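Local coordinates for putative major capsid protein (Cafeteriavirus-dependent mavirus, PDB 6G44) that probably forms the capsid shell of this virophage, as a double jelly-roll major capsid protein that assembles as a trimer, at residues A336-Q341 and E471-R476. Residues are numbered along the deposited sequence; the frame is centred on the assembly and turned at random.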
loop_
_atom_site.group_PDB
_atom_site.type_symbol
_atom_site.label_atom_id
_atom_site.label_comp_id
_atom_site.label_asym_id
_atom_site.label_seq_id
_atom_site.Cartn_x
_atom_site.Cartn_y
_atom_site.Cartn_z
ATOM N N ALA C 336 -4.129 26.500 5.147
ATOM C CA ALA C 336 -2.916 25.958 4.508
ATOM C C ALA C 336 -1.949 27.111 4.269
ATOM O O ALA C 336 -2.351 28.161 3.725
ATOM C CB ALA C 336 -3.227 25.238 3.209
ATOM N N VAL C 337 -0.696 26.911 4.636
ATOM C CA VAL C 337 0.357 27.913 4.473
ATOM C C VAL C 337 1.401 27.358 3.524
ATOM O O VAL C 337 1.881 26.225 3.706
ATOM C CB VAL C 337 1.020 28.232 5.827
ATOM C CG1 VAL C 337 2.093 29.308 5.658
ATOM C CG2 VAL C 337 -0.017 28.665 6.834
ATOM N N MET C 338 1.782 28.150 2.525
ATOM C CA MET C 338 2.850 27.761 1.626
ATOM C C MET C 338 3.563 29.008 1.150
ATOM O O MET C 338 2.940 30.067 1.060
ATOM C CB MET C 338 2.317 26.894 0.473
ATOM C CG MET C 338 1.670 27.531 -0.715
ATOM S SD MET C 338 1.350 26.277 -2.023
ATOM C CE MET C 338 -0.159 25.593 -1.424
ATOM N N VAL C 339 4.843 28.877 0.846
ATOM C CA VAL C 339 5.658 29.963 0.315
ATOM C C VAL C 339 6.162 29.522 -1.049
ATOM O O VAL C 339 6.965 28.600 -1.129
ATOM C CB VAL C 339 6.809 30.286 1.271
ATOM C CG1 VAL C 339 7.692 31.396 0.679
ATOM C CG2 VAL C 339 6.295 30.694 2.642
ATOM N N SER C 340 5.694 30.165 -2.129
ATOM C CA SER C 340 5.931 29.714 -3.502
ATOM C C SER C 340 6.961 30.593 -4.198
ATOM O O SER C 340 6.943 31.819 -4.021
ATOM C CB SER C 340 4.626 29.722 -4.325
ATOM O OG SER C 340 3.740 28.679 -3.933
ATOM N N GLN C 341 7.830 29.976 -4.999
ATOM C CA GLN C 341 8.712 30.729 -5.895
ATOM C C GLN C 341 7.794 31.373 -6.928
ATOM O O GLN C 341 7.025 30.685 -7.605
ATOM C CB GLN C 341 9.699 29.766 -6.546
ATOM C CG GLN C 341 10.691 30.416 -7.498
ATOM C CD GLN C 341 11.522 29.363 -8.172
ATOM O OE1 GLN C 341 11.025 28.629 -9.030
ATOM N NE2 GLN C 341 12.770 29.223 -7.729
ATOM N N GLU C 471 1.477 32.537 0.984
ATOM C CA GLU C 471 0.044 32.464 0.758
ATOM C C GLU C 471 -0.586 31.693 1.902
ATOM O O GLU C 471 -0.040 30.659 2.341
ATOM C CB GLU C 471 -0.276 31.753 -0.546
ATOM C CG GLU C 471 0.154 32.504 -1.806
ATOM C CD GLU C 471 -0.219 31.746 -3.074
ATOM O OE1 GLU C 471 0.347 30.646 -3.254
ATOM O OE2 GLU C 471 -1.071 32.230 -3.879
ATOM N N VAL C 472 -1.715 32.194 2.389
ATOM C CA VAL C 472 -2.516 31.543 3.423
ATOM C C VAL C 472 -3.878 31.288 2.811
ATOM O O VAL C 472 -4.563 32.228 2.390
ATOM C CB VAL C 472 -2.630 32.381 4.710
ATOM C CG1 VAL C 472 -3.462 31.649 5.761
ATOM C CG2 VAL C 472 -1.230 32.704 5.203
ATOM N N PHE C 473 -4.244 30.010 2.725
ATOM C CA PHE C 473 -5.537 29.613 2.190
ATOM C C PHE C 473 -6.447 29.170 3.304
ATOM O O PHE C 473 -5.979 28.631 4.303
ATOM C CB PHE C 473 -5.395 28.443 1.231
ATOM C CG PHE C 473 -4.576 28.753 0.025
ATOM C CD1 PHE C 473 -3.206 28.550 0.040
ATOM C CD2 PHE C 473 -5.165 29.253 -1.128
ATOM C CE1 PHE C 473 -2.426 28.818 -1.076
ATOM C CE2 PHE C 473 -4.369 29.554 -2.246
ATOM C CZ PHE C 473 -3.010 29.324 -2.210
ATOM N N SER C 474 -7.745 29.414 3.149
ATOM C CA SER C 474 -8.758 28.818 4.031
ATOM C C SER C 474 -9.478 27.715 3.294
ATOM O O SER C 474 -9.699 27.817 2.091
ATOM C CB SER C 474 -9.778 29.827 4.518
ATOM O OG SER C 474 -10.435 30.413 3.428
ATOM N N ILE C 475 -9.886 26.693 4.048
ATOM C CA ILE C 475 -10.742 25.642 3.545
ATOM C C ILE C 475 -11.964 25.690 4.427
ATOM O O ILE C 475 -11.879 25.401 5.623
ATOM C CB ILE C 475 -10.070 24.254 3.584
ATOM C CG1 ILE C 475 -8.780 24.291 2.745
ATOM C CG2 ILE C 475 -11.033 23.201 3.047
ATOM C CD1 ILE C 475 -7.496 24.220 3.519
ATOM N N ARG C 476 -13.110 26.079 3.861
ATOM C CA ARG C 476 -14.336 26.217 4.637
ATOM C C ARG C 476 -15.347 25.123 4.303
ATOM O O ARG C 476 -15.515 24.748 3.137
ATOM C CB ARG C 476 -15.005 27.561 4.374
ATOM C CG ARG C 476 -14.319 28.740 5.030
ATOM C CD ARG C 476 -15.153 29.976 4.763
ATOM N NE ARG C 476 -14.776 31.073 5.641
ATOM C CZ ARG C 476 -13.878 32.009 5.347
ATOM N NH1 ARG C 476 -13.637 32.968 6.237
ATOM N NH2 ARG C 476 -13.224 32.009 4.194
HETATM O O HOH W 1 2.414 30.191 -2.085
#
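Ala336, Met338 and Phe473 make up the apolar centre where strands 336-341 and 471-476 pair antiparallel, all three on the same face of the sheet. Met338 bends at its thioether (chi3 82°), and its CE methyl reaches Phe473 CE1 obliquely at 4.0 Å. Ala336 CB sits 4.3 Å from Phe473 CB, and the CD1 methyl at the end of Ile475 comes to 4.4 Å from Ala336 CB. Helix 123-130, from the N-terminal half of the chain, covers this patch, with Leu129 touching Ala336, Met338 and Phe473. Val337 and Val472 project from the other face as a non-hydrogen-bonded pair, each with CG1 anti to its backbone N.

Two hydrogen-bonded pairs flank them. Between Ala336 and Phe473 the bonds differ in shape: Phe473 N meets Ala336 O in the carbonyl plane at 2.8 Å, whereas Ala336 N approaches Phe473 O from above that plane. Glu471 N points almost straight down the C=O axis of Met338 O, 2.9 Å away, and Met338 N returns a bond to Glu471 O. Ala336 O also receives a CA-H...O contact from Val472 CA at 3.4 Å.

At the polar edge, Glu471 extends beyond CG, its CG lying anti to the carbonyl carbon (chi1 -67°), and brings OE1 towards Ser340. The two side chains are joined through one water, 2.7 Å from Ser340 OG and donating to Glu471 OE1; Ser340 OG also bonds Lys128 of the covering helix. With strand 286-305 paired along the far side of 464-482, this is the interior of a jelly-roll sheet. Apolar packing thus gives way to a polar edge, where Lys128 holds the serine hydroxyl and a single water links that hydroxyl to the Glu471 carboxylate.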